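Local atomic coordinates of general Secretion Pathway Protein (Vibrio vulnificus, PDB entry 4G54), a protein that forms a periplasmic part of the EpsAB fusion protein of the type II secretion system and probably binds peptidoglycan. Residues Leu79-His85 / Leu121-Thr127; Val24-Arg30 / Arg89-Val93; Lys39-Tyr43 / Ser204-Trp209; Trp69-Gln73 / Leu94-Pro99. One frame throughout, in Å; residues are numbered along the deposited sequence.

Contact 1. Residues Leu79-His85 / Leu121-Thr127; sequences LLLTLQH and LWRGEVT
Leucines, Val126 and Trp122 form the apolar centre of this inner strand pair of a six-stranded antiparallel sheet. Leu81 (m, t) sets CD2 3.8 Å from Val126 CG1, and Leu83 (m, t) sets CD2 4.0 Å from Trp122 CB. Trp122 (chi1 t) brings CD1 within 3.2 Å of Thr82 O, while its NE1 donates to Glu125 O (2.9 Å). Short axes of 79-85 and 125-127 approach to 4.7 Å, with 145° between their N-to-C directions. Leu80 and Thr127 are a hydrogen-bonded pair (Leu80 N to Thr127 O 2.9 Å, Thr127 N to Leu80 O 2.7 Å), Leu81-Val126 a non-hydrogen-bonded one, and Thr82 N donates to Glu125 O (3.1 Å). The chain corners at Gly124 (phi 118°), and Gln84 N bonds to Leu121 O (2.8 Å). At the polar edge Thr82 OG1 donates to Glu125 OE2 (2.6 Å), also salt-bridged to Arg30 and Arg89; Arg30 also bonds Thr127 OG1. Strands 60-66 and 88-97 flank the pair, and Leu72 of helix 69-73 packs on Leu79, Leu81, Trp122 and Val126.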
# COMPACT_ATOMS: atom_id res chain seq x y z
N LEU A 79 -0.47 2.17 -6.40
CA LEU A 79 -1.00 0.90 -6.93
C LEU A 79 -0.37 0.61 -8.24
O LEU A 79 0.19 1.56 -8.93
CB LEU A 79 -2.55 1.08 -7.22
CG LEU A 79 -3.38 1.27 -5.96
CD1 LEU A 79 -4.82 1.50 -6.37
CD2 LEU A 79 -3.39 0.07 -5.03
N LEU A 80 -0.47 -0.66 -8.71
CA LEU A 80 -0.04 -0.98 -10.11
C LEU A 80 -1.31 -1.08 -10.97
O LEU A 80 -2.24 -1.84 -10.56
CB LEU A 80 0.71 -2.32 -10.12
CG LEU A 80 1.30 -2.69 -11.52
CD1 LEU A 80 2.54 -1.77 -11.85
CD2 LEU A 80 1.75 -4.18 -11.41
N LEU A 81 -1.38 -0.29 -12.05
CA LEU A 81 -2.58 -0.29 -12.89
C LEU A 81 -2.32 -1.28 -14.04
O LEU A 81 -1.26 -1.27 -14.66
CB LEU A 81 -2.84 1.09 -13.52
CG LEU A 81 -3.00 2.21 -12.49
CD1 LEU A 81 -3.38 3.47 -13.28
CD2 LEU A 81 -4.03 1.87 -11.43
N THR A 82 -3.30 -2.11 -14.39
CA THR A 82 -3.22 -2.93 -15.60
C THR A 82 -3.82 -2.10 -16.71
O THR A 82 -5.04 -1.73 -16.64
CB THR A 82 -4.01 -4.26 -15.41
OG1 THR A 82 -3.47 -5.02 -14.28
CG2 THR A 82 -3.89 -5.16 -16.70
N LEU A 83 -3.05 -1.90 -17.78
CA LEU A 83 -3.58 -1.19 -18.97
C LEU A 83 -3.88 -2.25 -20.06
O LEU A 83 -3.16 -3.26 -20.16
CB LEU A 83 -2.59 -0.15 -19.44
CG LEU A 83 -2.17 0.92 -18.40
CD1 LEU A 83 -1.31 2.01 -19.09
CD2 LEU A 83 -3.40 1.52 -17.74
N GLN A 84 -4.96 -2.06 -20.81
CA GLN A 84 -5.34 -3.06 -21.82
C GLN A 84 -5.61 -2.25 -23.09
O GLN A 84 -6.21 -1.18 -23.03
CB GLN A 84 -6.54 -3.98 -21.38
CG GLN A 84 -6.83 -4.04 -19.80
CD GLN A 84 -7.45 -5.35 -19.17
OE1 GLN A 84 -7.70 -6.36 -19.87
NE2 GLN A 84 -7.69 -5.32 -17.79
N HIS A 85 -5.06 -2.72 -24.22
CA HIS A 85 -5.32 -2.09 -25.53
C HIS A 85 -5.23 -3.14 -26.61
O HIS A 85 -4.16 -3.72 -26.88
CB HIS A 85 -4.40 -0.91 -25.84
CG HIS A 85 -4.66 -0.29 -27.18
ND1 HIS A 85 -5.83 0.40 -27.46
CD2 HIS A 85 -3.91 -0.26 -28.31
CE1 HIS A 85 -5.79 0.81 -28.72
NE2 HIS A 85 -4.63 0.44 -29.25
N LEU A 121 -7.45 3.40 -21.50
CA LEU A 121 -6.51 2.31 -21.43
C LEU A 121 -6.76 1.44 -20.16
O LEU A 121 -6.36 0.27 -20.13
CB LEU A 121 -5.09 2.89 -21.35
CG LEU A 121 -4.61 3.56 -22.70
CD1 LEU A 121 -3.17 3.94 -22.60
CD2 LEU A 121 -4.82 2.60 -23.90
N TRP A 122 -7.39 1.98 -19.11
CA TRP A 122 -7.51 1.23 -17.84
C TRP A 122 -8.93 0.68 -17.76
O TRP A 122 -9.92 1.47 -17.91
CB TRP A 122 -7.22 2.16 -16.67
CG TRP A 122 -7.34 1.49 -15.33
CD1 TRP A 122 -6.63 0.38 -14.85
CD2 TRP A 122 -8.21 1.92 -14.27
NE1 TRP A 122 -7.02 0.15 -13.52
CE2 TRP A 122 -8.03 1.03 -13.18
CE3 TRP A 122 -9.19 2.92 -14.19
CZ2 TRP A 122 -8.74 1.14 -11.99
CZ3 TRP A 122 -9.94 3.02 -13.01
CH2 TRP A 122 -9.67 2.16 -11.89
N ARG A 123 -9.06 -0.63 -17.48
CA ARG A 123 -10.36 -1.27 -17.40
C ARG A 123 -10.73 -1.67 -15.97
O ARG A 123 -11.72 -2.35 -15.72
CB ARG A 123 -10.48 -2.47 -18.36
CG ARG A 123 -10.37 -2.05 -19.85
CD ARG A 123 -10.36 -3.28 -20.81
NE ARG A 123 -10.00 -2.88 -22.18
CZ ARG A 123 -9.64 -3.69 -23.20
NH1 ARG A 123 -9.54 -5.02 -23.05
NH2 ARG A 123 -9.35 -3.16 -24.39
N GLY A 124 -9.99 -1.17 -15.01
CA GLY A 124 -10.39 -1.41 -13.62
C GLY A 124 -9.39 -2.18 -12.82
O GLY A 124 -9.47 -2.18 -11.59
N GLU A 125 -8.54 -2.94 -13.48
CA GLU A 125 -7.75 -3.89 -12.68
C GLU A 125 -6.57 -3.17 -12.03
O GLU A 125 -5.89 -2.38 -12.72
CB GLU A 125 -7.20 -4.99 -13.59
CG GLU A 125 -6.57 -6.03 -12.71
CD GLU A 125 -6.04 -7.19 -13.51
OE1 GLU A 125 -6.83 -8.11 -13.76
OE2 GLU A 125 -4.88 -7.20 -13.84
N VAL A 126 -6.36 -3.48 -10.75
CA VAL A 126 -5.13 -2.95 -10.07
C VAL A 126 -4.46 -4.10 -9.36
O VAL A 126 -5.12 -5.14 -9.09
CB VAL A 126 -5.46 -1.88 -9.06
CG1 VAL A 126 -6.27 -0.68 -9.68
CG2 VAL A 126 -6.08 -2.45 -7.75
N THR A 127 -3.17 -3.95 -9.08
CA THR A 127 -2.53 -4.90 -8.16
C THR A 127 -2.06 -4.03 -7.01
O THR A 127 -1.43 -2.98 -7.20
CB THR A 127 -1.32 -5.58 -8.82
OG1 THR A 127 -1.75 -6.17 -10.05
CG2 THR A 127 -0.87 -6.69 -7.98
O HOH W 1 -1.93 -4.36 -12.08
O HOH W 2 -7.44 -2.77 -16.34
O HOH W 3 -8.98 -0.27 -22.64

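Contact 2. Residues Val24-Arg30 / Arg89-Val93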
# COMPACT_ATOMS: atom_id res chain seq x y z
N VAL A 24 3.61 4.65 -21.94
CA VAL A 24 2.96 4.19 -20.70
C VAL A 24 3.04 2.73 -20.55
O VAL A 24 2.89 2.22 -19.41
CB VAL A 24 1.43 4.41 -20.62
CG1 VAL A 24 1.05 5.08 -19.29
CG2 VAL A 24 0.83 4.99 -21.83
N ALA A 25 3.17 2.03 -21.68
CA ALA A 25 3.10 0.57 -21.77
C ALA A 25 4.46 -0.10 -21.79
O ALA A 25 4.61 -1.18 -22.38
CB ALA A 25 2.33 0.18 -23.03
N ARG A 26 5.47 0.53 -21.19
CA ARG A 26 6.77 -0.08 -21.11
C ARG A 26 6.89 -1.47 -20.40
O ARG A 26 7.62 -2.35 -20.88
CB ARG A 26 7.70 0.92 -20.41
CG ARG A 26 9.04 0.35 -20.26
CD ARG A 26 10.08 1.36 -19.84
NE ARG A 26 11.31 0.64 -19.51
CZ ARG A 26 11.50 -0.07 -18.39
NH1 ARG A 26 10.57 -0.14 -17.44
NH2 ARG A 26 12.66 -0.71 -18.22
N MET A 27 6.27 -1.60 -19.22
CA MET A 27 6.41 -2.80 -18.41
C MET A 27 5.33 -3.74 -18.86
O MET A 27 4.11 -3.42 -18.83
CB MET A 27 6.21 -2.48 -16.91
CG MET A 27 7.36 -1.61 -16.42
SD MET A 27 7.46 -1.30 -14.66
CE MET A 27 5.94 -0.35 -14.36
N THR A 28 5.73 -4.92 -19.27
CA THR A 28 4.80 -5.80 -19.96
C THR A 28 4.32 -7.01 -19.16
O THR A 28 3.47 -7.76 -19.64
CB THR A 28 5.43 -6.30 -21.30
OG1 THR A 28 6.62 -7.02 -20.95
CG2 THR A 28 5.82 -5.12 -22.14
N THR A 29 4.82 -7.17 -17.94
CA THR A 29 4.34 -8.22 -17.07
C THR A 29 4.07 -7.66 -15.72
O THR A 29 4.68 -6.62 -15.33
CB THR A 29 5.34 -9.37 -16.86
OG1 THR A 29 6.47 -8.91 -16.11
CG2 THR A 29 5.84 -9.92 -18.18
N ARG A 30 3.18 -8.35 -15.02
CA ARG A 30 2.80 -7.92 -13.67
C ARG A 30 4.03 -7.97 -12.76
O ARG A 30 4.21 -7.10 -11.94
CB ARG A 30 1.66 -8.75 -13.14
CG ARG A 30 1.08 -8.09 -11.86
CD ARG A 30 0.01 -8.89 -11.09
NE ARG A 30 -0.89 -9.68 -11.92
CZ ARG A 30 -2.01 -9.24 -12.42
NH1 ARG A 30 -2.45 -8.00 -12.17
NH2 ARG A 30 -2.77 -10.08 -13.20
N ARG A 89 -1.62 -6.34 -22.87
CA ARG A 89 -1.59 -5.77 -21.49
C ARG A 89 -0.26 -5.09 -21.21
O ARG A 89 0.80 -5.48 -21.75
CB ARG A 89 -1.90 -6.81 -20.37
CG ARG A 89 -3.35 -7.32 -20.42
CD ARG A 89 -3.49 -8.73 -19.90
NE ARG A 89 -3.20 -8.78 -18.48
CZ ARG A 89 -4.09 -8.63 -17.48
NH1 ARG A 89 -5.39 -8.45 -17.75
NH2 ARG A 89 -3.65 -8.68 -16.20
N ALA A 90 -0.31 -4.09 -20.35
CA ALA A 90 0.87 -3.41 -19.85
C ALA A 90 0.54 -2.91 -18.47
O ALA A 90 -0.63 -3.00 -18.00
CB ALA A 90 1.27 -2.23 -20.72
N TYR A 91 1.57 -2.52 -17.74
CA TYR A 91 1.39 -2.30 -16.28
C TYR A 91 2.14 -0.99 -15.96
O TYR A 91 3.23 -0.80 -16.41
CB TYR A 91 2.05 -3.47 -15.48
CG TYR A 91 1.33 -4.76 -15.74
CD1 TYR A 91 1.68 -5.59 -16.83
CD2 TYR A 91 0.23 -5.11 -14.93
CE1 TYR A 91 0.96 -6.73 -17.09
CE2 TYR A 91 -0.52 -6.30 -15.16
CZ TYR A 91 -0.13 -7.12 -16.25
OH TYR A 91 -0.78 -8.27 -16.55
N VAL A 92 1.51 -0.11 -15.18
CA VAL A 92 2.14 1.17 -14.85
C VAL A 92 1.84 1.50 -13.37
O VAL A 92 0.82 1.07 -12.84
CB VAL A 92 1.63 2.30 -15.81
CG1 VAL A 92 0.14 2.65 -15.58
CG2 VAL A 92 2.49 3.48 -15.71
N VAL A 93 2.79 2.10 -12.68
CA VAL A 93 2.57 2.48 -11.30
C VAL A 93 1.79 3.75 -11.21
O VAL A 93 2.16 4.77 -11.84
CB VAL A 93 3.90 2.57 -10.50
CG1 VAL A 93 3.66 3.22 -9.13
CG2 VAL A 93 4.50 1.14 -10.37
O HOH W 4 4.83 0.72 -18.14
O HOH W 5 1.69 -8.28 -21.46
O HOH W 6 1.65 -10.49 -16.44
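A loop leading into helix 30-40 lies along residues 89-93 of strand 88-97 in the antiparallel sheet, an example of a non-regular segment held by one direct backbone bond and bridging waters. Arg89 NE and NH2 donate to Tyr91 OH at 3.1 and 2.9 Å, and Arg89 O shares water 5 with Thr28 O. Arg89 NH2 lies 3.4 Å from Arg30 NH2, a like-charge approach made tolerable by Glu125, salt-bridged to both arginines; Arg30 NH1 also bonds Thr127 OG1. Ala90 follows, CB 3.5 Å from Ala25 CB. Tyr91 N donates to Met27 O at 2.9 Å, and the Tyr91 ring receives Arg30 CB in a CH-pi contact, 4.2 Å from centroid to CB. The Thr29 backbone meets this ring, C to Tyr91 CD1 3.4 Å, while its side chain points away and N-caps the helix through Gln32 N. Val92 packs CG2 against Val24 CG1 at 4.2 Å. Where the backbones diverge, water 4 donates to Val24 O and Tyr91 O, both at 2.8 Å, and accepts from Met27 N at 2.9 Å.

Contact 3. Residues Lys39-Tyr43 / Ser204-Trp209; sequences KLWGY and SLSEPW
Helical geometry persists through Lys39 and Leu40 and then ends in a Schellman motif: Gly42 has positive phi (phi/psi 91°/10°), and its N donates to Lys39 O at 2.8 Å. A side chain at Gly42 would collide with the preceding carbonyl O. The opposing segment runs as an irregular loop from Ser204, turning into a 3-10 segment at Pro208 and Trp209 (phi/psi near -60°/-20°). The CA atoms of Leu40 and Trp209 are 5.0 Å apart, those of Trp41 and Pro208 5.6 Å. Leu40 O lies 3.3 Å from Trp209 N at too poor an angle to bond; water 7 donates to Leu40 O (3.0 Å) and weakly to Pro208 O (3.2 Å).

The side chains centre on a T-shaped tryptophan pair. Trp41 (m, chi2 94°) offers the face of its six-membered ring to the edge of Trp209 (p, chi2 -95°), whose five-membered ring has its centroid 4.5 Å away, with planes at 67° and Trp209 NE1 3.4 Å from Trp41 CH2. Pro208 CG rests 3.3 Å from Trp41 O, and Ser204 OG lies near the indole plane, 3.4 Å from Trp41 CZ3. Leu40 CB meets Trp209 CB at 4.1 Å. The contact thus joins the C-terminal end of helix 30-40 to the loop after helix 193-202, with Phe60 edge-to-face with Trp41, Pro131 of strand 125-131 touching Trp41 and Ser204, and Val93 and Leu95 of strand 88-97 touching Leu40.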
# COMPACT_ATOMS: atom_id res chain seq x y z
N LYS A 39 9.97 -0.95 -5.26
CA LYS A 39 11.05 0.04 -5.08
C LYS A 39 10.50 1.34 -4.42
O LYS A 39 11.21 2.03 -3.68
CB LYS A 39 11.62 0.43 -6.41
CG LYS A 39 12.30 -0.65 -7.16
CD LYS A 39 13.01 -0.05 -8.44
CE LYS A 39 13.23 -1.16 -9.43
NZ LYS A 39 13.77 -0.63 -10.72
N LEU A 40 9.24 1.73 -4.73
CA LEU A 40 8.63 2.90 -4.12
C LEU A 40 8.50 2.76 -2.64
O LEU A 40 8.55 3.76 -1.93
CB LEU A 40 7.20 3.13 -4.69
CG LEU A 40 7.03 4.10 -5.80
CD1 LEU A 40 7.60 3.45 -6.93
CD2 LEU A 40 5.54 4.43 -6.06
N TRP A 41 8.37 1.52 -2.15
CA TRP A 41 8.36 1.28 -0.73
C TRP A 41 9.77 1.16 -0.14
O TRP A 41 9.97 0.97 1.09
CB TRP A 41 7.53 0.02 -0.44
CG TRP A 41 6.06 0.19 -0.70
CD1 TRP A 41 5.41 -0.10 -1.81
CD2 TRP A 41 5.09 0.67 0.24
NE1 TRP A 41 4.06 0.16 -1.69
CE2 TRP A 41 3.83 0.64 -0.41
CE3 TRP A 41 5.18 1.11 1.57
CZ2 TRP A 41 2.60 1.04 0.26
CZ3 TRP A 41 4.00 1.50 2.22
CH2 TRP A 41 2.77 1.49 1.55
N GLY A 42 10.80 1.28 -0.99
CA GLY A 42 12.19 1.17 -0.51
C GLY A 42 12.81 -0.23 -0.56
O GLY A 42 13.92 -0.42 0.05
N TYR A 43 12.13 -1.19 -1.20
CA TYR A 43 12.55 -2.56 -1.13
C TYR A 43 12.97 -3.15 -2.47
O TYR A 43 12.39 -2.85 -3.51
CB TYR A 43 11.46 -3.45 -0.57
CG TYR A 43 11.22 -3.10 0.88
CD1 TYR A 43 12.19 -3.40 1.86
CD2 TYR A 43 10.04 -2.47 1.30
CE1 TYR A 43 11.98 -3.09 3.22
CE2 TYR A 43 9.83 -2.17 2.66
CZ TYR A 43 10.83 -2.49 3.60
OH TYR A 43 10.76 -2.17 4.93
N SER A 204 0.93 2.95 7.15
CA SER A 204 2.07 2.07 7.34
C SER A 204 3.03 2.75 8.32
O SER A 204 3.03 3.99 8.44
CB SER A 204 2.87 1.95 6.02
OG SER A 204 1.98 1.70 4.89
N LEU A 205 3.92 1.94 8.88
CA LEU A 205 4.97 2.55 9.81
C LEU A 205 5.93 3.48 9.07
O LEU A 205 6.41 4.46 9.68
CB LEU A 205 5.80 1.46 10.48
CG LEU A 205 5.03 0.46 11.38
CD1 LEU A 205 5.94 -0.68 11.90
CD2 LEU A 205 4.32 1.16 12.58
N SER A 206 6.25 3.18 7.81
CA SER A 206 6.96 4.19 7.00
C SER A 206 6.39 4.16 5.59
O SER A 206 6.02 3.09 5.08
CB SER A 206 8.49 4.05 7.00
OG SER A 206 9.17 5.28 6.56
N GLU A 207 6.39 5.35 4.98
CA GLU A 207 5.78 5.53 3.66
C GLU A 207 6.80 6.28 2.80
O GLU A 207 6.68 7.47 2.51
CB GLU A 207 4.44 6.28 3.83
CG GLU A 207 3.56 5.62 4.93
CD GLU A 207 2.18 6.24 5.04
OE1 GLU A 207 2.12 7.47 4.82
OE2 GLU A 207 1.19 5.51 5.37
N PRO A 208 7.92 5.59 2.47
CA PRO A 208 8.93 6.30 1.74
C PRO A 208 8.46 6.83 0.42
O PRO A 208 9.11 7.71 -0.17
CB PRO A 208 10.12 5.31 1.65
CG PRO A 208 9.61 4.08 2.23
CD PRO A 208 8.21 4.16 2.57
N TRP A 209 7.36 6.27 -0.12
CA TRP A 209 6.88 6.70 -1.43
C TRP A 209 6.42 8.15 -1.45
O TRP A 209 6.29 8.76 -2.54
CB TRP A 209 5.71 5.73 -1.90
CG TRP A 209 4.57 5.56 -0.90
CD1 TRP A 209 4.40 4.55 0.07
CD2 TRP A 209 3.44 6.42 -0.76
NE1 TRP A 209 3.26 4.80 0.80
CE2 TRP A 209 2.61 5.90 0.29
CE3 TRP A 209 3.00 7.54 -1.47
CZ2 TRP A 209 1.41 6.48 0.64
CZ3 TRP A 209 1.80 8.10 -1.11
CH2 TRP A 209 1.02 7.57 -0.08
O HOH W 7 10.44 6.01 -2.52

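Contact 4. Residues Trp69-Gln73 / Leu94-Pro99; sequences WQELQ and LLEVDP
Leu94 and Val97 (chi1 p) both direct CB toward the helix, although residues three apart on a regular strand would face opposite ways; Leu95 and Glu96 share Val103 as partner in a classic beta bulge, and its extra residue is consistent with the common facing. Helix 69-73 lies almost perpendicular to strand 94-97, the short axes being 9.8 Å apart at 98° (signed crossing angle -98°), and the nearest CA atoms are those of Gln73 and Val97 at 5.8 Å. Between them, Trp69 (chi1 t, chi2 -130°) extends its ring so that CZ3 meets Val97 CG2 at 3.6 Å and CH2 comes 3.4 Å from Asp98 O. Leu72 (t, p) places CD1 3.7 Å from CD2 of Leu94 (t, p), and Leu72 O lies 3.6 Å from Val97 CG1. Two waters reach the carbonyls of Val97, at the end of the strand, and of Pro99, in the loop after it: water 8 accepts from Trp69 NE1 (3.0 Å) and donates to Pro99 O (2.7 Å); water 9 donates to Gln73 O (2.6 Å) and Val97 O (2.9 Å). Val102 and Leu118 join the apolar layer, an arrangement typical of a helix packed across one face of an antiparallel sheet.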
# COMPACT_ATOMS: atom_id res chain seq x y z
N TRP A 69 -13.36 4.33 -10.95
CA TRP A 69 -12.57 5.53 -10.85
C TRP A 69 -12.77 6.25 -9.54
O TRP A 69 -11.79 6.84 -9.01
CB TRP A 69 -13.01 6.46 -12.05
CG TRP A 69 -12.51 7.83 -12.01
CD1 TRP A 69 -13.28 8.96 -12.15
CD2 TRP A 69 -11.12 8.33 -11.91
NE1 TRP A 69 -12.51 10.10 -12.16
CE2 TRP A 69 -11.18 9.75 -12.01
CE3 TRP A 69 -9.86 7.71 -11.76
CZ2 TRP A 69 -10.05 10.58 -11.94
CZ3 TRP A 69 -8.73 8.53 -11.70
CH2 TRP A 69 -8.82 9.94 -11.82
N GLN A 70 -14.00 6.23 -9.00
CA GLN A 70 -14.29 6.82 -7.67
C GLN A 70 -13.38 6.10 -6.65
O GLN A 70 -12.67 6.75 -5.86
CB GLN A 70 -15.79 6.67 -7.30
CG GLN A 70 -16.04 7.12 -5.87
CD GLN A 70 -16.06 8.64 -5.61
OE1 GLN A 70 -15.66 9.49 -6.46
NE2 GLN A 70 -16.53 9.02 -4.38
N GLU A 71 -13.31 4.77 -6.74
CA GLU A 71 -12.50 4.00 -5.76
C GLU A 71 -11.00 4.27 -5.96
O GLU A 71 -10.26 4.44 -4.96
CB GLU A 71 -12.81 2.51 -5.85
CG GLU A 71 -14.18 2.15 -5.36
CD GLU A 71 -14.67 0.77 -5.79
OE1 GLU A 71 -14.20 0.18 -6.79
OE2 GLU A 71 -15.59 0.25 -5.08
N LEU A 72 -10.53 4.40 -7.20
CA LEU A 72 -9.14 4.58 -7.45
C LEU A 72 -8.72 5.91 -6.82
O LEU A 72 -7.67 6.04 -6.20
CB LEU A 72 -8.92 4.61 -8.99
CG LEU A 72 -7.42 4.66 -9.35
CD1 LEU A 72 -6.83 3.28 -8.98
CD2 LEU A 72 -7.22 4.90 -10.82
N GLN A 73 -9.57 6.92 -6.92
CA GLN A 73 -9.23 8.22 -6.33
C GLN A 73 -9.03 8.18 -4.85
O GLN A 73 -8.32 9.09 -4.33
CB GLN A 73 -10.34 9.25 -6.63
CG GLN A 73 -10.30 9.68 -8.10
CD GLN A 73 -11.56 10.51 -8.43
OE1 GLN A 73 -12.57 10.02 -9.04
NE2 GLN A 73 -11.52 11.75 -8.00
N LEU A 94 0.70 3.73 -10.42
CA LEU A 94 -0.01 4.99 -10.10
C LEU A 94 0.60 5.50 -8.83
O LEU A 94 0.54 4.87 -7.77
CB LEU A 94 -1.52 4.68 -9.87
CG LEU A 94 -2.35 5.87 -9.35
CD1 LEU A 94 -2.51 6.88 -10.41
CD2 LEU A 94 -3.75 5.35 -8.94
N LEU A 95 1.18 6.72 -8.90
CA LEU A 95 1.81 7.33 -7.75
C LEU A 95 0.85 8.21 -7.06
O LEU A 95 0.84 8.21 -5.80
CB LEU A 95 3.10 8.15 -8.20
CG LEU A 95 3.82 8.95 -7.14
CD1 LEU A 95 4.50 8.02 -6.13
CD2 LEU A 95 4.90 9.82 -7.87
N GLU A 96 0.14 9.08 -7.79
CA GLU A 96 -0.89 9.91 -7.12
C GLU A 96 -2.03 10.17 -8.07
O GLU A 96 -1.91 9.98 -9.24
CB GLU A 96 -0.34 11.18 -6.57
CG GLU A 96 0.36 12.02 -7.56
CD GLU A 96 1.03 13.24 -6.82
OE1 GLU A 96 2.24 13.42 -6.89
OE2 GLU A 96 0.27 13.98 -6.15
N VAL A 97 -3.12 10.63 -7.50
CA VAL A 97 -4.36 10.74 -8.27
C VAL A 97 -5.20 11.85 -7.70
O VAL A 97 -5.26 12.03 -6.46
CB VAL A 97 -5.17 9.41 -8.24
CG1 VAL A 97 -5.43 8.85 -6.77
CG2 VAL A 97 -6.52 9.60 -9.00
N ASP A 98 -5.83 12.61 -8.60
CA ASP A 98 -6.84 13.63 -8.17
C ASP A 98 -7.97 13.60 -9.22
O ASP A 98 -7.87 12.79 -10.15
CB ASP A 98 -6.21 15.00 -7.88
CG ASP A 98 -5.76 15.74 -9.13
OD1 ASP A 98 -6.33 15.53 -10.23
OD2 ASP A 98 -4.88 16.65 -9.00
N PRO A 99 -9.06 14.35 -9.05
CA PRO A 99 -10.15 14.26 -10.06
C PRO A 99 -9.78 14.57 -11.49
O PRO A 99 -10.52 14.15 -12.41
CB PRO A 99 -11.15 15.32 -9.58
CG PRO A 99 -10.95 15.27 -8.10
CD PRO A 99 -9.50 15.11 -7.86
O HOH W 8 -13.03 13.07 -12.35
O HOH W 9 -7.82 11.55 -5.13

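How the contacts relate
Three of the four contacts share one antiparallel sheet, and the fourth ties helix 30-40, which packs on the sheet, to a distant part of the chain. Contacts 1 and 2, with centres 9 Å apart, meet where strands 79-85 and 88-97 pair, through probable hydrogen bonds from Leu83 N to Ala90 O and from Leu81 N to Val92 O, both 2.7 Å. Contact 4 lies about 12 Å from contact 1, centre to centre, and continues strand 88-97 beyond contact 2; Leu72 CD1 packs 3.7 Å from Leu79 CD1. Contact 3, about 22 Å from contact 1 between centres, reaches the sheet through Leu40, whose CD2 lies 3.8 Å from Val93 CG1 and 3.7 Å from Leu95 CD1.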